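PDB 3AQT: bacterial regulatory proteins, tetR family from Corynebacterium glutamicum, which probably binds DNA as a TetR-family transcriptional repressor and takes up resorcinol as its inducer in a pocket of the all-helical ligand-binding domain. Local coordinates for residues V97-F102 against W140-F144; A150-M155 against F188-I192. All coordinates share one frame; numbering follows the deposited sequence.

Interaction 1 (97-102 with 140-144) and interaction 2 (150-155 with 188-192) follow one another along the chain, their centres 11 Å apart, and helix 150-157 joins them. L154 belongs to both neighbourhoods: its CD2 lies 3.6 Å from F102 CE2, while its CD1 is 3.7 Å from F144 CE1 and also faces helix 180-199. V153 CG1, on the same helix, also packs against F102 CD2 at 3.5 Å. The resorcinol pocket lies nearer interaction 2, where the F188 side chain is about 4 Å from the bound resorcinol; in interaction 1 the F102 side chain is about 8 Å from the bound resorcinol. Apolar packing is thus continuous from pocket wall to helix 90-111.

Interaction 1 of 2, residues V97-F102 against W140-F144; sequences VAEDAF and WGGFF
Segments V97-F102 and W140-F144 are helical and cross at -122°, their axes 10.9 Å apart at closest approach, with A98 and A101 opposite F143 and W140. F143 is the knob, its ring lodged among V97, A98, A101 and F102. A98 CA sits over one face of that ring, 4.1 Å from its centroid and 22° off the normal, a CH-pi contact. V97 CG1 meets the rim near the ring plane, 3.9 Å from F143 CZ, and A101 CB approaches F143 CE2 obliquely. This knob-into-hole packing joins helix 90-111 to helix 138-146 in the TetR fold, and F102, W140 and F143 form an aromatic cluster at this crossing. F102 and W140 form a T-shaped pair: the F102 edge, through CD1 and CE1, points at a face of the indole six-membered ring, with planes at 82° and F102 CD1 3.6 Å from W140 CH2. That edge lies toward the rim of the face, F102 CE1 standing 3.8 Å above the W140 plane. On the indole's NE1 edge, a water donates to A101 O at 3.1 Å and accepts a weak bond from W140 NE1.

Interaction 2 of 2, residues A150-M155 against F188-I192; sequences AHPVLM and FGSLI
This is a buried, mostly apolar helix-helix contact between the first turns of helix 150-157 and the middle of helix 180-199, inside the C-terminal ligand-binding region of the TetR fold. The short axes come within 9.9 Å and make an angle of 130°, with H151 and F188 nearest in the backbone. The L154 and I192 side chains run antiparallel alongside one another, L154 CD1 lying 3.9 Å from I192 CG1. The same leucine packs obliquely against the F188 ring, its CB 3.9 Å from F188 CD1. The extended end of I192 (chi2 166°) brings CD1 to 3.7 Å from H151 CB and alongside the start of the helix, where A150 CB also meets it. The H151 side chain leaves with CG trans to N (chi1 -171°), swinging the imidazole toward helix 180-199. There the ring edge, not a face, meets the backbone, with H151 CE1 3.7 Å from G189 N, while M155 CG of its own helix lies over one imidazole face. Selenomethionine M155 brings SE obliquely toward the F188 ring in a Met-aromatic contact, but the placement of its end is doubtful. H151 NE2 is hydrogen-bonded to T185 OG1, and its side chain also packs on A193 of the second subunit. F188 belongs to the resorcinol pocket and touches the ligand. No hydrogen bond spans the two segments, so F188 is probably held against helix 150-157 mainly by apolar packing, while the T185 bond helps to set the imidazole's rotation, near the second subunit.

Interaction 1 of 2, residues V97-F102 against W140-F144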
loop_
_atom_site.group_PDB
_atom_site.type_symbol
_atom_site.label_atom_id
_atom_site.label_comp_id
_atom_site.label_asym_id
_atom_site.label_seq_id
_atom_site.Cartn_x
_atom_site.Cartn_y
_atom_site.Cartn_z
ATOM N N VAL B 97 -16.140 6.965 -9.144
ATOM C CA VAL B 97 -15.535 8.248 -9.473
ATOM C C VAL B 97 -14.025 8.076 -9.670
ATOM O O VAL B 97 -13.439 8.668 -10.578
ATOM C CB VAL B 97 -15.819 9.294 -8.353
ATOM C CG1 VAL B 97 -14.990 10.554 -8.560
ATOM C CG2 VAL B 97 -17.297 9.649 -8.361
ATOM N N ALA B 98 -13.399 7.268 -8.815
ATOM C CA ALA B 98 -11.961 7.013 -8.921
ATOM C C ALA B 98 -11.662 6.237 -10.209
ATOM O O ALA B 98 -10.675 6.513 -10.888
ATOM C CB ALA B 98 -11.468 6.225 -7.705
ATOM N N GLU B 99 -12.512 5.269 -10.546
ATOM C CA GLU B 99 -12.306 4.501 -11.772
ATOM C C GLU B 99 -12.321 5.454 -12.959
ATOM O O GLU B 99 -11.485 5.359 -13.863
ATOM C CB GLU B 99 -13.395 3.440 -11.964
ATOM C CG GLU B 99 -13.160 2.147 -11.193
ATOM C CD GLU B 99 -14.016 0.989 -11.703
ATOM O OE1 GLU B 99 -14.729 1.153 -12.718
ATOM O OE2 GLU B 99 -13.972 -0.100 -11.090
ATOM N N ASP B 100 -13.276 6.377 -12.948
ATOM C CA ASP B 100 -13.406 7.343 -14.016
ATOM C C ASP B 100 -12.125 8.167 -14.133
ATOM O O ASP B 100 -11.621 8.392 -15.228
ATOM C CB ASP B 100 -14.613 8.250 -13.747
ATOM C CG ASP B 100 -14.803 9.307 -14.821
ATOM O OD1 ASP B 100 -15.208 8.949 -15.950
ATOM O OD2 ASP B 100 -14.543 10.496 -14.535
ATOM N N ALA B 101 -11.589 8.606 -13.001
ATOM C CA ALA B 101 -10.363 9.402 -13.016
ATOM C C ALA B 101 -9.138 8.612 -13.500
ATOM O O ALA B 101 -8.376 9.085 -14.345
ATOM C CB ALA B 101 -10.093 9.977 -11.627
ATOM N N PHE B 102 -8.948 7.410 -12.968
ATOM C CA PHE B 102 -7.801 6.602 -13.357
ATOM C C PHE B 102 -7.878 6.126 -14.803
ATOM O O PHE B 102 -6.866 6.096 -15.505
ATOM C CB PHE B 102 -7.654 5.396 -12.427
ATOM C CG PHE B 102 -7.453 5.760 -10.987
ATOM C CD1 PHE B 102 -6.709 6.881 -10.637
ATOM C CD2 PHE B 102 -7.988 4.965 -9.979
ATOM C CE1 PHE B 102 -6.500 7.208 -9.304
ATOM C CE2 PHE B 102 -7.788 5.279 -8.638
ATOM C CZ PHE B 102 -7.040 6.406 -8.297
ATOM N N TRP B 140 -7.742 13.793 -6.954
ATOM C CA TRP B 140 -6.786 12.684 -6.937
ATOM C C TRP B 140 -6.163 12.526 -5.561
ATOM O O TRP B 140 -6.154 11.432 -4.995
ATOM C CB TRP B 140 -5.674 12.906 -7.960
ATOM C CG TRP B 140 -6.020 12.434 -9.333
ATOM C CD1 TRP B 140 -7.039 12.882 -10.122
ATOM C CD2 TRP B 140 -5.370 11.393 -10.065
ATOM N NE1 TRP B 140 -7.065 12.180 -11.299
ATOM C CE2 TRP B 140 -6.052 11.258 -11.291
ATOM C CE3 TRP B 140 -4.275 10.558 -9.802
ATOM C CZ2 TRP B 140 -5.681 10.321 -12.257
ATOM C CZ3 TRP B 140 -3.904 9.624 -10.759
ATOM C CH2 TRP B 140 -4.608 9.513 -11.976
ATOM N N GLY B 141 -5.633 13.622 -5.031
ATOM C CA GLY B 141 -5.028 13.571 -3.718
ATOM C C GLY B 141 -6.009 12.972 -2.735
ATOM O O GLY B 141 -5.627 12.250 -1.819
ATOM N N GLY B 142 -7.286 13.273 -2.931
ATOM C CA GLY B 142 -8.308 12.745 -2.052
ATOM C C GLY B 142 -8.450 11.243 -2.186
ATOM O O GLY B 142 -8.747 10.562 -1.209
ATOM N N PHE B 143 -8.244 10.718 -3.390
ATOM C CA PHE B 143 -8.357 9.280 -3.609
ATOM C C PHE B 143 -7.282 8.519 -2.834
ATOM O O PHE B 143 -7.569 7.546 -2.138
ATOM C CB PHE B 143 -8.215 8.934 -5.101
ATOM C CG PHE B 143 -9.274 9.544 -5.984
ATOM C CD1 PHE B 143 -10.624 9.427 -5.664
ATOM C CD2 PHE B 143 -8.920 10.225 -7.149
ATOM C CE1 PHE B 143 -11.605 9.977 -6.488
ATOM C CE2 PHE B 143 -9.895 10.783 -7.985
ATOM C CZ PHE B 143 -11.241 10.657 -7.650
ATOM N N PHE B 144 -6.040 8.974 -2.958
ATOM C CA PHE B 144 -4.916 8.318 -2.301
ATOM C C PHE B 144 -4.858 8.409 -0.784
ATOM O O PHE B 144 -4.134 7.645 -0.153
ATOM C CB PHE B 144 -3.609 8.825 -2.904
ATOM C CG PHE B 144 -3.357 8.318 -4.292
ATOM C CD1 PHE B 144 -2.803 7.064 -4.496
ATOM C CD2 PHE B 144 -3.725 9.070 -5.393
ATOM C CE1 PHE B 144 -2.619 6.565 -5.777
ATOM C CE2 PHE B 144 -3.546 8.579 -6.680
ATOM C CZ PHE B 144 -2.992 7.322 -6.869
HETATM O O HOH W 1 -8.446 12.196 -14.432
#

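Interaction 2 of 2, residues A150-M155 against F188-I192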
loop_
_atom_site.group_PDB
_atom_site.type_symbol
_atom_site.label_atom_id
_atom_site.label_comp_id
_atom_site.label_asym_id
_atom_site.label_seq_id
_atom_site.Cartn_x
_atom_site.Cartn_y
_atom_site.Cartn_z
ATOM N N ALA B 150 -8.149 2.360 -2.697
ATOM C CA ALA B 150 -7.404 2.926 -3.819
ATOM C C ALA B 150 -6.663 1.823 -4.568
ATOM O O ALA B 150 -6.712 1.748 -5.792
ATOM C CB ALA B 150 -6.414 3.970 -3.330
ATOM N N HIS B 151 -5.995 0.954 -3.823
ATOM C CA HIS B 151 -5.240 -0.127 -4.432
ATOM C C HIS B 151 -6.085 -1.010 -5.343
ATOM O O HIS B 151 -5.724 -1.243 -6.492
ATOM C CB HIS B 151 -4.576 -0.985 -3.357
ATOM C CG HIS B 151 -3.617 -1.990 -3.909
ATOM N ND1 HIS B 151 -2.354 -1.650 -4.349
ATOM C CD2 HIS B 151 -3.753 -3.317 -4.150
ATOM C CE1 HIS B 151 -1.757 -2.722 -4.838
ATOM N NE2 HIS B 151 -2.585 -3.746 -4.730
ATOM N N PRO B 152 -7.218 -1.527 -4.841
ATOM C CA PRO B 152 -8.070 -2.386 -5.678
ATOM C C PRO B 152 -8.559 -1.683 -6.949
ATOM O O PRO B 152 -8.657 -2.304 -8.008
ATOM C CB PRO B 152 -9.228 -2.751 -4.743
ATOM C CG PRO B 152 -8.629 -2.655 -3.380
ATOM C CD PRO B 152 -7.755 -1.430 -3.471
ATOM N N VAL B 153 -8.883 -0.396 -6.839
ATOM C CA VAL B 153 -9.352 0.372 -7.989
ATOM C C VAL B 153 -8.214 0.527 -8.992
ATOM O O VAL B 153 -8.384 0.280 -10.181
ATOM C CB VAL B 153 -9.860 1.778 -7.576
ATOM C CG1 VAL B 153 -10.249 2.573 -8.816
ATOM C CG2 VAL B 153 -11.062 1.655 -6.641
ATOM N N LEU B 154 -7.050 0.936 -8.507
ATOM C CA LEU B 154 -5.895 1.088 -9.372
ATOM C C LEU B 154 -5.613 -0.221 -10.106
ATOM O O LEU B 154 -5.299 -0.220 -11.295
ATOM C CB LEU B 154 -4.671 1.514 -8.558
ATOM C CG LEU B 154 -4.685 2.976 -8.115
ATOM C CD1 LEU B 154 -3.590 3.228 -7.098
ATOM C CD2 LEU B 154 -4.516 3.868 -9.329
HETATM N N MSE B 155 -5.760 -1.340 -9.403
HETATM C CA MSE B 155 -5.515 -2.650 -9.995
HETATM C C MSE B 155 -6.518 -3.059 -11.058
HETATM O O MSE B 155 -6.176 -3.786 -11.987
HETATM C CB MSE B 155 -5.450 -3.718 -8.897
HETATM C CG MSE B 155 -4.200 -3.615 -8.025
HETATM SE SE MSE B 155 -2.552 -4.228 -8.887
HETATM C CE MSE B 155 -2.469 -2.985 -10.330
ATOM N N PHE B 188 1.851 -0.493 -7.534
ATOM C CA PHE B 188 0.775 0.353 -7.055
ATOM C C PHE B 188 0.745 0.508 -5.529
ATOM O O PHE B 188 0.309 1.543 -5.009
ATOM C CB PHE B 188 -0.547 -0.154 -7.623
ATOM C CG PHE B 188 -0.700 0.158 -9.080
ATOM C CD1 PHE B 188 -0.921 1.464 -9.496
ATOM C CD2 PHE B 188 -0.525 -0.826 -10.042
ATOM C CE1 PHE B 188 -0.958 1.785 -10.846
ATOM C CE2 PHE B 188 -0.561 -0.520 -11.398
ATOM C CZ PHE B 188 -0.777 0.792 -11.803
ATOM N N GLY B 189 1.225 -0.503 -4.813
ATOM C CA GLY B 189 1.281 -0.399 -3.371
ATOM C C GLY B 189 2.280 0.698 -3.042
ATOM O O GLY B 189 2.043 1.529 -2.162
ATOM N N SER B 190 3.395 0.708 -3.772
ATOM C CA SER B 190 4.447 1.714 -3.589
ATOM C C SER B 190 3.984 3.095 -4.022
ATOM O O SER B 190 4.313 4.098 -3.385
ATOM C CB SER B 190 5.684 1.359 -4.411
ATOM O OG SER B 190 6.287 0.171 -3.937
ATOM N N LEU B 191 3.234 3.146 -5.118
ATOM C CA LEU B 191 2.738 4.415 -5.635
ATOM C C LEU B 191 1.910 5.112 -4.567
ATOM O O LEU B 191 2.139 6.282 -4.255
ATOM C CB LEU B 191 1.886 4.183 -6.886
ATOM C CG LEU B 191 1.256 5.424 -7.534
ATOM C CD1 LEU B 191 2.326 6.263 -8.215
ATOM C CD2 LEU B 191 0.215 4.983 -8.552
ATOM N N ILE B 192 0.956 4.381 -3.999
ATOM C CA ILE B 192 0.088 4.929 -2.967
ATOM C C ILE B 192 0.901 5.496 -1.798
ATOM O O ILE B 192 0.699 6.645 -1.390
ATOM C CB ILE B 192 -0.899 3.849 -2.454
ATOM C CG1 ILE B 192 -1.851 3.460 -3.590
ATOM C CG2 ILE B 192 -1.660 4.367 -1.237
ATOM C CD1 ILE B 192 -2.659 2.189 -3.344
#